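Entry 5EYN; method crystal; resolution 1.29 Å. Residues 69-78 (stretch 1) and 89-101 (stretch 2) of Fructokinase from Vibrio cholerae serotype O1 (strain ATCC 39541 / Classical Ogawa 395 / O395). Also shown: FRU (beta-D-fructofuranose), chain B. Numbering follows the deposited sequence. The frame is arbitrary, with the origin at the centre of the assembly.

Stretch 1, residues 69-78: NDPFGRFMQQ
Stretch 2 (89-101) HLHFDPVHRTSTV

Helix 71-78 runs antiparallel (175°) to the strand around 90-93, axes 9.9 Å apart at closest approach; the register is set by Asn 69 CA to Phe 92 CA (5.2 Å), Gly 73 CA to Thr 98 CA (5.5 Å) and Gln 77 CA to Leu 90 CA (7.3 Å). The polar centre is Asp 70, extended (phi/psi -155/170), chi1 p, at the N-cap. A short carboxylate suits this place, since it can turn back on its own helix while facing stretch 2. Asp 70 OD2 accepts from Gly 73 N (2.8 Å) and from Thr 98 OG1 (2.7 Å); Asp 70 OD1 accepts from Thr 98 N (3.0 Å, 166°) and forms a salt bridge with Arg 97 NH1 (3.3 Å). Thr 98, chi1 m, thus offers both backbone and hydroxyl donors. Arg 97 (m, m, t, chi4 -95°) lays one guanidinium face over Asp 70 CB, and Arg 97 NH1 also donates weakly to Asn 69 O (3.3 Å).

Gly 73 leaves room: an ideal CB would lie 2.8 Å from Thr 98 OG1. Phe 92, chi1 m and chi2 -91°, brings its ring edge close to the helix, CE1 3.9 Å from Gly 73 C and CZ 3.4 Å from Gln 77 OE1. Leu 90 (t, p) packs CD2 3.8 Å from Gln 77 CA.

One water accepts from Asn 69 N (3.0 Å) and donates to Asp 93 O (2.6 Å) and His 96 O (2.7 Å).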

ATOM      1  N   ASN A  69      -2.075  -2.493  12.583  1.00 12.85           N
ATOM      2  CA  ASN A  69      -1.698  -3.813  13.051  1.00 16.04           C
ATOM      3  C   ASN A  69      -1.370  -4.664  11.840  1.00 15.45           C
ATOM      4  O   ASN A  69      -2.176  -5.486  11.395  1.00 16.94           O
ATOM      5  CB  ASN A  69      -2.843  -4.427  13.847  1.00 20.30           C
ATOM      6  CG  ASN A  69      -2.454  -5.720  14.515  1.00 24.59           C
ATOM      7  OD1 ASN A  69      -1.291  -6.119  14.497  1.00 26.10           O
ATOM      8  ND2 ASN A  69      -3.432  -6.389  15.117  1.00 26.69           N
ATOM      9  N   ASP A  70      -0.186  -4.423  11.295  1.00 14.15           N
ATOM     10  CA  ASP A  70       0.266  -5.074  10.078  1.00 14.30           C
ATOM     11  C   ASP A  70       1.783  -5.060  10.097  1.00 15.29           C
ATOM     12  O   ASP A  70       2.394  -4.409  10.956  1.00 14.94           O
ATOM     13  CB  ASP A  70      -0.295  -4.371   8.829  1.00 12.82           C
ATOM     14  CG  ASP A  70      -0.163  -2.866   8.888  1.00 11.64           C
ATOM     15  OD1 ASP A  70      -1.201  -2.177   8.783  1.00 10.67           O
ATOM     16  OD2 ASP A  70       0.968  -2.365   9.025  1.00 11.81           O
ATOM     17  N   PRO A  71       2.405  -5.798   9.171  1.00 17.19           N
ATOM     18  CA  PRO A  71       3.867  -5.886   9.220  1.00 17.51           C
ATOM     19  C   PRO A  71       4.533  -4.522   9.103  1.00 16.15           C
ATOM     20  O   PRO A  71       5.555  -4.300   9.729  1.00 16.11           O
ATOM     21  CB  PRO A  71       4.194  -6.790   8.022  1.00 19.56           C
ATOM     22  CG  PRO A  71       3.012  -7.677   7.912  1.00 20.33           C
ATOM     23  CD  PRO A  71       1.831  -6.776   8.226  1.00 18.65           C
ATOM     24  N   PHE A  72       3.961  -3.609   8.330  1.00 13.46           N
ATOM     25  CA  PHE A  72       4.580  -2.304   8.164  1.00 12.56           C
ATOM     26  C   PHE A  72       4.517  -1.501   9.470  1.00 10.74           C
ATOM     27  O   PHE A  72       5.479  -0.806   9.840  1.00 10.58           O
ATOM     28  CB  PHE A  72       3.942  -1.525   7.021  1.00 12.23           C
ATOM     29  CG  PHE A  72       4.367  -1.986   5.651  1.00 11.56           C
ATOM     30  CD1 PHE A  72       5.247  -3.050   5.472  1.00 13.12           C
ATOM     31  CD2 PHE A  72       3.894  -1.330   4.539  1.00 11.71           C
ATOM     32  CE1 PHE A  72       5.623  -3.441   4.203  1.00 12.61           C
ATOM     33  CE2 PHE A  72       4.263  -1.723   3.272  1.00 11.76           C
ATOM     34  CZ  PHE A  72       5.123  -2.782   3.103  1.00 12.32           C
ATOM     35  N   GLY A  73       3.406  -1.615  10.189  1.00 10.53           N
ATOM     36  CA  GLY A  73       3.281  -0.920  11.452  1.00 10.20           C
ATOM     37  C   GLY A  73       4.252  -1.464  12.473  1.00 11.17           C
ATOM     38  O   GLY A  73       4.860  -0.703  13.231  1.00 10.45           O
ATOM     39  N   ARG A  74       4.408  -2.784  12.487  1.00 12.30           N
ATOM     40  CA  ARG A  74       5.344  -3.406  13.410  1.00 13.89           C
ATOM     41  C   ARG A  74       6.774  -3.045  13.024  1.00 12.79           C
ATOM     42  O   ARG A  74       7.624  -2.874  13.892  1.00 12.43           O
ATOM     43  CB  ARG A  74       5.147  -4.915  13.449  1.00 15.21           C
ATOM     44  CG  ARG A  74       3.867  -5.301  14.159  1.00 18.48           C
ATOM     45  CD  ARG A  74       3.761  -6.795  14.364  1.00 24.28           C
ATOM     46  NE  ARG A  74       3.350  -7.474  13.142  1.00 27.86           N
ATOM     47  CZ  ARG A  74       2.088  -7.583  12.729  1.00 29.57           C
ATOM     48  NH1 ARG A  74       1.096  -7.054  13.439  1.00 31.11           N
ATOM     49  NH2 ARG A  74       1.814  -8.218  11.601  1.00 30.34           N
ATOM     50  N   PHE A  75       7.035  -2.917  11.727  1.00 11.98           N
ATOM     51  CA  PHE A  75       8.349  -2.495  11.252  1.00 11.64           C
ATOM     52  C   PHE A  75       8.648  -1.074  11.719  1.00 10.88           C
ATOM     53  O   PHE A  75       9.770  -0.769  12.095  1.00 10.63           O
ATOM     54  CB  PHE A  75       8.388  -2.589   9.733  1.00 11.50           C
ATOM     55  CG  PHE A  75       9.622  -2.011   9.101  1.00 12.12           C
ATOM     56  CD1 PHE A  75      10.854  -2.625   9.243  1.00 13.37           C
ATOM     57  CD2 PHE A  75       9.539  -0.865   8.336  1.00 13.80           C
ATOM     58  CE1 PHE A  75      11.972  -2.094   8.633  1.00 15.10           C
ATOM     59  CE2 PHE A  75      10.655  -0.342   7.714  1.00 15.32           C
ATOM     60  CZ  PHE A  75      11.872  -0.957   7.872  1.00 16.42           C
ATOM     61  N   MET A  76       7.647  -0.203  11.715  1.00 10.52           N
ATOM     62  CA  MET A  76       7.870   1.163  12.188  1.00  9.45           C
ATOM     63  C   MET A  76       8.070   1.214  13.708  1.00 10.43           C
ATOM     64  O   MET A  76       8.915   1.965  14.204  1.00 10.62           O
ATOM     65  CB  MET A  76       6.766   2.127  11.731  1.00  9.59           C
ATOM     66  CG  MET A  76       6.785   2.337  10.211  1.00 11.06           C
ATOM     67  SD  MET A  76       8.411   2.775   9.555  1.00 11.27           S
ATOM     68  CE  MET A  76       8.717   4.311  10.362  1.00 11.00           C
ATOM     69  N   GLN A  77       7.313   0.405  14.447  1.00 10.27           N
ATOM     70  CA  GLN A  77       7.568   0.278  15.882  1.00 12.79           C
ATOM     71  C   GLN A  77       8.996  -0.188  16.128  1.00 12.69           C
ATOM     72  O   GLN A  77       9.698   0.355  16.991  1.00 12.87           O
ATOM     73  CB  GLN A  77       6.595  -0.711  16.519  1.00 14.98           C
ATOM     74  CG  GLN A  77       6.812  -0.933  18.007  1.00 20.54           C
ATOM     75  CD  GLN A  77       5.925  -2.035  18.564  1.00 24.13           C
ATOM     76  OE1 GLN A  77       5.762  -3.093  17.949  1.00 25.36           O
ATOM     77  NE2 GLN A  77       5.333  -1.786  19.729  1.00 25.79           N
ATOM     78  N   GLN A  78       9.419  -1.208  15.391  1.00 12.97           N
ATOM     79  CA  GLN A  78      10.771  -1.748  15.551  1.00 14.08           C
ATOM     80  C   GLN A  78      11.818  -0.684  15.239  1.00 12.90           C
ATOM     81  O   GLN A  78      12.842  -0.572  15.917  1.00 13.69           O
ATOM     82  CB  GLN A  78      10.988  -2.954  14.624  1.00 15.90           C
ATOM     83  CG  GLN A  78      12.319  -3.665  14.850  1.00 19.04           C
ATOM     84  CD  GLN A  78      12.419  -4.214  16.253  1.00 22.81           C
ATOM     85  OE1 GLN A  78      11.581  -5.009  16.678  1.00 24.88           O
ATOM     86  NE2 GLN A  78      13.432  -3.781  16.991  1.00 23.88           N
ATOM     87  N   HIS A  89       3.790   5.376  23.282  1.00 13.52           N
ATOM     88  CA  HIS A  89       2.504   5.924  22.856  1.00 11.84           C
ATOM     89  C   HIS A  89       2.252   5.778  21.354  1.00 11.54           C
ATOM     90  O   HIS A  89       1.411   6.469  20.782  1.00 12.28           O
ATOM     91  CB  HIS A  89       2.398   7.385  23.269  1.00 12.57           C
ATOM     92  CG  HIS A  89       2.503   7.584  24.745  1.00 14.78           C
ATOM     93  ND1 HIS A  89       1.470   7.288  25.606  1.00 17.50           N
ATOM     94  CD2 HIS A  89       3.527   8.011  25.517  1.00 16.39           C
ATOM     95  CE1 HIS A  89       1.851   7.536  26.845  1.00 17.83           C
ATOM     96  NE2 HIS A  89       3.098   7.972  26.818  1.00 17.62           N
ATOM     97  N   LEU A  90       2.981   4.870  20.722  1.00 12.37           N
ATOM     98  CA  LEU A  90       2.649   4.446  19.377  1.00 13.25           C
ATOM     99  C   LEU A  90       1.702   3.269  19.484  1.00 14.47           C
ATOM    100  O   LEU A  90       2.048   2.218  20.018  1.00 17.85           O
ATOM    101  CB  LEU A  90       3.898   4.034  18.621  1.00 15.62           C
ATOM    102  CG  LEU A  90       3.652   3.487  17.222  1.00 17.50           C
ATOM    103  CD1 LEU A  90       3.033   4.564  16.343  1.00 18.18           C
ATOM    104  CD2 LEU A  90       4.955   2.967  16.634  1.00 19.77           C
ATOM    105  N   HIS A  91       0.488   3.456  19.003  1.00 13.46           N
ATOM    106  CA  HIS A  91      -0.539   2.443  19.134  1.00 16.19           C
ATOM    107  C   HIS A  91      -0.859   1.831  17.804  1.00 14.11           C
ATOM    108  O   HIS A  91      -0.666   2.445  16.762  1.00 14.35           O
ATOM    109  CB  HIS A  91      -1.821   3.064  19.665  1.00 21.59           C
ATOM    110  CG  HIS A  91      -1.641   3.806  20.945  1.00 26.27           C
ATOM    111  ND1 HIS A  91      -1.383   3.175  22.142  1.00 28.64           N
ATOM    112  CD2 HIS A  91      -1.666   5.130  21.215  1.00 27.99           C
ATOM    113  CE1 HIS A  91      -1.264   4.079  23.097  1.00 29.14           C
ATOM    114  NE2 HIS A  91      -1.438   5.274  22.561  1.00 28.99           N
ATOM    115  N   PHE A  92      -1.408   0.629  17.858  1.00 15.11           N
ATOM    116  CA  PHE A  92      -1.888  -0.032  16.667  1.00 16.93           C
ATOM    117  C   PHE A  92      -3.384   0.167  16.573  1.00 18.24           C
ATOM    118  O   PHE A  92      -4.128  -0.205  17.487  1.00 20.57           O
ATOM    119  CB  PHE A  92      -1.501  -1.509  16.727  1.00 20.82           C
ATOM    120  CG  PHE A  92      -0.021  -1.713  16.776  1.00 24.15           C
ATOM    121  CD1 PHE A  92       0.700  -1.874  15.608  1.00 25.73           C
ATOM    122  CD2 PHE A  92       0.658  -1.678  17.980  1.00 26.03           C
ATOM    123  CE1 PHE A  92       2.064  -2.034  15.637  1.00 27.81           C
ATOM    124  CE2 PHE A  92       2.036  -1.842  18.018  1.00 28.17           C
ATOM    125  CZ  PHE A  92       2.738  -2.017  16.845  1.00 28.62           C
ATOM    126  N   ASP A  93      -3.823   0.804  15.497  1.00 17.22           N
ATOM    127  CA  ASP A  93      -5.252   0.914  15.234  1.00 16.62           C
ATOM    128  C   ASP A  93      -5.807  -0.469  14.938  1.00 18.17           C
ATOM    129  O   ASP A  93      -5.154  -1.272  14.259  1.00 17.52           O
ATOM    130  CB  ASP A  93      -5.522   1.827  14.043  1.00 16.36           C
ATOM    131  CG  ASP A  93      -6.988   2.147  13.886  1.00 17.54           C
ATOM    132  OD1 ASP A  93      -7.456   3.085  14.559  1.00 17.72           O
ATOM    133  OD2 ASP A  93      -7.678   1.459  13.106  1.00 18.00           O
ATOM    134  N   PRO A  94      -7.013  -0.755  15.441  1.00 19.71           N
ATOM    135  CA  PRO A  94      -7.572  -2.097  15.246  1.00 20.54           C
ATOM    136  C   PRO A  94      -7.985  -2.422  13.808  1.00 19.91           C
ATOM    137  O   PRO A  94      -8.069  -3.596  13.459  1.00 21.96           O
ATOM    138  CB  PRO A  94      -8.796  -2.104  16.175  1.00 21.09           C
ATOM    139  CG  PRO A  94      -9.117  -0.675  16.414  1.00 22.66           C
ATOM    140  CD  PRO A  94      -7.829   0.061  16.361  1.00 21.41           C
ATOM    141  N   VAL A  95      -8.217  -1.408  12.987  1.00 17.58           N
ATOM    142  CA  VAL A  95      -8.858  -1.618  11.690  1.00 16.97           C
ATOM    143  C   VAL A  95      -8.023  -1.132  10.504  1.00 14.92           C
ATOM    144  O   VAL A  95      -7.938  -1.792   9.477  1.00 16.95           O
ATOM    145  CB  VAL A  95     -10.242  -0.908  11.669  1.00 19.66           C
ATOM    146  CG1 VAL A  95     -10.803  -0.827  10.248  1.00 20.74           C
ATOM    147  CG2 VAL A  95     -11.215  -1.611  12.608  1.00 22.26           C
ATOM    148  N   HIS A  96      -7.417   0.032  10.641  1.00 11.41           N
ATOM    149  CA  HIS A  96      -6.814   0.702   9.503  1.00 10.95           C
ATOM    150  C   HIS A  96      -5.341   0.358   9.328  1.00 10.03           C
ATOM    151  O   HIS A  96      -4.650   0.045  10.277  1.00 11.71           O
ATOM    152  CB  HIS A  96      -7.031   2.204   9.654  1.00 11.00           C
ATOM    153  CG  HIS A  96      -8.473   2.567   9.749  1.00 13.04           C
ATOM    154  ND1 HIS A  96      -9.285   2.628   8.640  1.00 13.88           N
ATOM    155  CD2 HIS A  96      -9.260   2.849  10.815  1.00 14.20           C
ATOM    156  CE1 HIS A  96     -10.513   2.938   9.019  1.00 14.47           C
ATOM    157  NE2 HIS A  96     -10.521   3.089  10.332  1.00 15.12           N
ATOM    158  N   ARG A  97      -4.879   0.438   8.091  1.00  8.51           N
ATOM    159  CA  ARG A  97      -3.551   0.027   7.705  1.00  7.34           C
ATOM    160  C   ARG A  97      -2.530   1.153   7.814  1.00  7.32           C
ATOM    161  O   ARG A  97      -2.844   2.333   7.714  1.00  7.98           O
ATOM    162  CB  ARG A  97      -3.608  -0.486   6.268  1.00  8.54           C
ATOM    163  CG  ARG A  97      -4.289  -1.846   6.156  1.00  9.73           C
ATOM    164  CD  ARG A  97      -3.262  -2.919   6.383  1.00 11.98           C
ATOM    165  NE  ARG A  97      -3.850  -4.221   6.589  1.00 15.42           N
ATOM    166  CZ  ARG A  97      -4.112  -4.748   7.773  1.00 17.54           C
ATOM    167  NH1 ARG A  97      -3.852  -4.073   8.886  1.00 19.48           N
ATOM    168  NH2 ARG A  97      -4.649  -5.958   7.843  1.00 20.12           N
ATOM    169  N   THR A  98      -1.284   0.755   8.021  1.00  7.57           N
ATOM    170  CA  THR A  98      -0.150   1.667   8.012  1.00  7.96           C
ATOM    171  C   THR A  98       0.048   2.333   6.667  1.00  7.82           C
ATOM    172  O   THR A  98      -0.048   1.704   5.606  1.00  8.01           O
ATOM    173  CB  THR A  98       1.121   0.911   8.379  1.00  8.28           C
ATOM    174  OG1 THR A  98       0.923   0.271   9.635  1.00  8.72           O
ATOM    175  CG2 THR A  98       2.330   1.833   8.452  1.00  7.87           C
ATOM    176  N   SER A  99       0.317   3.627   6.717  1.00  7.18           N
ATOM    177  CA  SER A  99       0.588   4.382   5.513  1.00  7.64           C
ATOM    178  C   SER A  99       1.733   3.754   4.712  1.00  8.00           C
ATOM    179  O   SER A  99       2.778   3.402   5.260  1.00  8.06           O
ATOM    180  CB  SER A  99       0.943   5.814   5.870  1.00  7.59           C
ATOM    181  OG  SER A  99       1.165   6.567   4.695  1.00  7.94           O
ATOM    182  N   THR A 100       1.509   3.650   3.412  1.00  7.90           N
ATOM    183  CA  THR A 100       2.433   3.062   2.458  1.00  8.31           C
ATOM    184  C   THR A 100       2.559   4.014   1.297  1.00  7.68           C
ATOM    185  O   THR A 100       1.575   4.328   0.641  1.00  8.16           O
ATOM    186  CB  THR A 100       1.908   1.714   1.972  1.00  9.42           C
ATOM    187  OG1 THR A 100       1.711   0.862   3.092  1.00  9.32           O
ATOM    188  CG2 THR A 100       2.886   1.049   1.027  1.00 11.73           C
ATOM    189  N   VAL A 101       3.783   4.475   1.051  1.00  7.90           N
ATOM    190  CA  VAL A 101       4.014   5.532   0.101  1.00  8.62           C
ATOM    191  C   VAL A 101       5.002   5.050  -0.951  1.00  8.61           C
ATOM    192  O   VAL A 101       6.046   4.481  -0.634  1.00 10.41           O
ATOM    193  CB  VAL A 101       4.568   6.769   0.820  1.00  9.21           C
ATOM    194  CG1 VAL A 101       4.995   7.837  -0.164  1.00 12.30           C
ATOM    195  CG2 VAL A 101       3.533   7.319   1.787  1.00 10.88           C
TER
HETATM  196  C1  FRU B 401       4.794  11.760   4.471  1.00  6.80           C
HETATM  197  C2  FRU B 401       6.089  11.662   3.677  1.00  6.46           C
HETATM  198  C3  FRU B 401       6.849  10.354   3.757  1.00  6.44           C
HETATM  199  C4  FRU B 401       8.290  10.747   3.766  1.00  6.88           C
HETATM  200  C5  FRU B 401       8.231  12.097   4.389  1.00  7.15           C
HETATM  201  C6  FRU B 401       9.289  13.054   3.899  1.00  7.64           C
HETATM  202  O1  FRU B 401       5.037  11.726   5.843  1.00  7.27           O
HETATM  203  O2  FRU B 401       5.755  11.914   2.346  1.00  7.36           O
HETATM  204  O3  FRU B 401       6.441   9.551   2.690  1.00  7.27           O
HETATM  205  O4  FRU B 401       9.096   9.910   4.524  1.00  7.26           O
HETATM  206  O5  FRU B 401       6.946  12.650   4.159  1.00  7.26           O
HETATM  207  O6  FRU B 401       9.167  14.315   4.509  1.00  8.74           O
HETATM  208  O   HOH W   1      -4.923  -2.139  11.811  1.00 16.62           O
HETATM  209  O   HOH W   2       4.099   0.790  21.079  1.00 37.74           O